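Side-chain contact in putative sugar ABC transport system, substrate-binding protein (Bordetella parapertussis, PDB 5IX8), which probably binds a sugar in the periplasm and delivers it to an ABC transporter: residues G19-H24 / F64-S69. Residues are numbered along the deposited sequence; the frame is centred on the assembly and turned at random.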
ATOM      1  N   GLY A  19       3.476 -12.961 -14.193  1.00 13.21           N
ATOM      2  CA  GLY A  19       2.716 -11.840 -14.749  1.00 13.76           C
ATOM      3  C   GLY A  19       2.225 -11.006 -13.585  1.00 13.64           C
ATOM      4  O   GLY A  19       1.768 -11.558 -12.591  1.00 14.91           O
ATOM      5  N   VAL A  20       2.312  -9.677 -13.721  1.00 14.01           N
ATOM      6  CA  VAL A  20       2.003  -8.736 -12.640  1.00 14.33           C
ATOM      7  C   VAL A  20       0.919  -7.781 -13.112  1.00 14.83           C
ATOM      8  O   VAL A  20       1.065  -7.154 -14.167  1.00 16.03           O
ATOM      9  CB  VAL A  20       3.246  -7.921 -12.229  1.00 14.04           C
ATOM     10  CG1 VAL A  20       2.902  -6.912 -11.097  1.00 14.73           C
ATOM     11  CG2 VAL A  20       4.415  -8.832 -11.861  1.00 14.09           C
ATOM     12  N   THR A  21      -0.152  -7.637 -12.326  1.00 12.88           N
ATOM     13  CA  THR A  21      -1.083  -6.534 -12.555  1.00 12.74           C
ATOM     14  C   THR A  21      -1.343  -5.774 -11.256  1.00 12.86           C
ATOM     15  O   THR A  21      -1.679  -6.368 -10.230  1.00 13.90           O
ATOM     16  CB  THR A  21      -2.400  -7.019 -13.186  1.00 13.47           C
ATOM     17  OG1 THR A  21      -3.289  -5.915 -13.288  1.00 13.97           O
ATOM     18  CG2 THR A  21      -3.059  -8.147 -12.388  1.00 13.63           C
ATOM     19  N   VAL A  22      -1.199  -4.451 -11.308  1.00 12.36           N
ATOM     20  CA  VAL A  22      -1.439  -3.597 -10.154  1.00 13.88           C
ATOM     21  C   VAL A  22      -2.438  -2.531 -10.559  1.00 14.32           C
ATOM     22  O   VAL A  22      -2.816  -2.431 -11.724  1.00 15.24           O
ATOM     23  CB  VAL A  22      -0.144  -2.958  -9.626  1.00 14.04           C
ATOM     24  CG1 VAL A  22       0.795  -4.029  -9.024  1.00 14.20           C
ATOM     25  CG2 VAL A  22       0.550  -2.112 -10.735  1.00 14.57           C
ATOM     26  N   VAL A  23      -2.864  -1.713  -9.584  1.00 13.99           N
ATOM     27  CA  VAL A  23      -3.939  -0.760  -9.858  1.00 13.36           C
ATOM     28  C   VAL A  23      -3.457   0.333 -10.803  1.00 15.44           C
ATOM     29  O   VAL A  23      -4.114   0.650 -11.809  1.00 16.31           O
ATOM     30  CB  VAL A  23      -4.492  -0.147  -8.552  1.00 13.43           C
ATOM     31  CG1 VAL A  23      -5.639   0.837  -8.896  1.00 13.65           C
ATOM     32  CG2 VAL A  23      -4.979  -1.248  -7.607  1.00 15.00           C
ATOM     33  N   HIS A  24      -2.323   0.944 -10.476  1.00 15.95           N
ATOM     34  CA  HIS A  24      -1.808   2.085 -11.210  1.00 16.92           C
ATOM     35  C   HIS A  24      -0.335   2.245 -10.853  1.00 16.95           C
ATOM     36  O   HIS A  24       0.137   1.753  -9.825  1.00 18.34           O
ATOM     37  CB  HIS A  24      -2.614   3.367 -10.894  1.00 18.03           C
ATOM     38  CG  HIS A  24      -2.417   3.865  -9.494  1.00 19.65           C
ATOM     39  ND1 HIS A  24      -1.281   4.545  -9.100  1.00 20.15           N
ATOM     40  CD2 HIS A  24      -3.203   3.781  -8.395  1.00 19.31           C
ATOM     41  CE1 HIS A  24      -1.374   4.850  -7.816  1.00 20.32           C
ATOM     42  NE2 HIS A  24      -2.522   4.384  -7.360  1.00 19.75           N
ATOM     43  N   PHE A  64      -9.402  -8.417 -14.828  1.00 15.84           N
ATOM     44  CA  PHE A  64      -9.806  -9.787 -15.157  1.00 16.98           C
ATOM     45  C   PHE A  64      -9.227 -10.191 -16.507  1.00 19.19           C
ATOM     46  O   PHE A  64      -8.740 -11.319 -16.682  1.00 20.52           O
ATOM     47  CB  PHE A  64     -11.329  -9.907 -15.228  1.00 18.46           C
ATOM     48  CG  PHE A  64     -12.051  -9.748 -13.912  1.00 19.40           C
ATOM     49  CD1 PHE A  64     -11.397  -9.694 -12.703  1.00 20.79           C
ATOM     50  CD2 PHE A  64     -13.433  -9.614 -13.932  1.00 21.74           C
ATOM     51  CE1 PHE A  64     -12.098  -9.573 -11.517  1.00 21.33           C
ATOM     52  CE2 PHE A  64     -14.155  -9.465 -12.764  1.00 23.07           C
ATOM     53  CZ  PHE A  64     -13.498  -9.452 -11.549  1.00 23.28           C
ATOM     54  N   ALA A  65      -9.299  -9.285 -17.484  1.00 19.15           N
ATOM     55  CA  ALA A  65      -8.789  -9.598 -18.814  1.00 19.38           C
ATOM     56  C   ALA A  65      -7.285  -9.804 -18.776  1.00 19.20           C
ATOM     57  O   ALA A  65      -6.749 -10.680 -19.478  1.00 19.96           O
ATOM     58  CB  ALA A  65      -9.167  -8.491 -19.798  1.00 19.87           C
ATOM     59  N   GLN A  66      -6.589  -9.010 -17.961  1.00 17.82           N
ATOM     60  CA  GLN A  66      -5.141  -9.157 -17.851  1.00 18.37           C
ATOM     61  C   GLN A  66      -4.778 -10.500 -17.236  1.00 18.15           C
ATOM     62  O   GLN A  66      -3.846 -11.165 -17.696  1.00 20.01           O
ATOM     63  CB  GLN A  66      -4.550  -8.008 -17.032  1.00 17.36           C
ATOM     64  CG  GLN A  66      -4.590  -6.689 -17.818  1.00 17.16           C
ATOM     65  CD  GLN A  66      -4.515  -5.484 -16.935  1.00 17.67           C
ATOM     66  OE1 GLN A  66      -4.433  -5.607 -15.705  1.00 18.95           O
ATOM     67  NE2 GLN A  66      -4.549  -4.290 -17.552  1.00 18.61           N
ATOM     68  N   LEU A  67      -5.489 -10.907 -16.186  1.00 17.43           N
ATOM     69  CA  LEU A  67      -5.206 -12.194 -15.564  1.00 16.32           C
ATOM     70  C   LEU A  67      -5.483 -13.336 -16.537  1.00 17.82           C
ATOM     71  O   LEU A  67      -4.719 -14.295 -16.618  1.00 17.84           O
ATOM     72  CB  LEU A  67      -6.044 -12.339 -14.294  1.00 15.62           C
ATOM     73  CG  LEU A  67      -5.601 -11.372 -13.181  1.00 16.16           C
ATOM     74  CD1 LEU A  67      -6.683 -11.190 -12.091  1.00 17.67           C
ATOM     75  CD2 LEU A  67      -4.300 -11.862 -12.551  1.00 16.12           C
ATOM     76  N   GLN A  68      -6.558 -13.218 -17.321  1.00 19.46           N
ATOM     77  CA  GLN A  68      -6.833 -14.219 -18.343  1.00 23.88           C
ATOM     78  C   GLN A  68      -5.726 -14.294 -19.381  1.00 24.28           C
ATOM     79  O   GLN A  68      -5.344 -15.393 -19.809  1.00 25.91           O
ATOM     80  CB  GLN A  68      -8.176 -13.913 -18.992  1.00 26.95           C
ATOM     81  CG  GLN A  68      -9.311 -14.271 -18.055  1.00 30.28           C
ATOM     82  CD  GLN A  68      -9.419 -15.773 -17.889  1.00 33.38           C
ATOM     83  OE1 GLN A  68      -9.219 -16.537 -18.859  1.00 34.02           O
ATOM     84  NE2 GLN A  68      -9.713 -16.220 -16.656  1.00 33.67           N
ATOM     85  N   SER A  69      -5.170 -13.152 -19.781  1.00 24.19           N
ATOM     86  CA  SER A  69      -4.099 -13.195 -20.774  1.00 26.16           C
ATOM     87  C   SER A  69      -2.833 -13.845 -20.219  1.00 25.08           C
ATOM     88  O   SER A  69      -2.034 -14.408 -20.988  1.00 25.58           O
ATOM     89  CB  SER A  69      -3.787 -11.795 -21.284  1.00 27.98           C
ATOM     90  OG  SER A  69      -3.111 -11.062 -20.290  1.00 30.99           O
TER
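The hydroxyl of T21 is held by two glutamines about one turn apart on helix 60-73: OG1 gives its hydrogen to OE1 of Q66, 2.7 Å away, and is also hydrogen-bonded to the side-chain amide NE2 of Q63. The bond to Q66 runs close to the line of the amide C=O, with an angle of 159° at the oxygen, and the hydroxyl stands 21° off the carbonyl plane. Q66 reaches this spot with a chain extended beyond CG, projecting from the helix so that its amide meets the strand residue obliquely. The other half of that amide is engaged as well, since NE2 donates to the backbone O of V53, at the end of the adjoining edge strand 47-53. With OE1 accepting and NE2 donating, the two bonds settle which way the amide is flipped.

The two branches of T21 divide the work. With OG1 placed opposite the backbone N (chi1 176°), the methyl CG2 is left to face L67. There CG2 of T21 meets CD2 of L67 at 3.9 Å, the side chains crossing at about a right angle. L67 also touches A78 of strand 77-80 and V91 of helix 89-97, which places this nonpolar half of the contact between sheet and helices.

Here helix 60-73 packs on one face of the parallel sheet of a Rossmann-like lobe, an arrangement of the periplasmic binding protein fold. V20 and V22, which alternate with T21 along the strand, point to the opposite face, toward helix 28-43. A threonine buried under a helix illustrates how a polar group can be accommodated in such an interface: its hydroxyl is both donor and acceptor within a small amide network, while its methyl joins the hydrocarbon packing beside it.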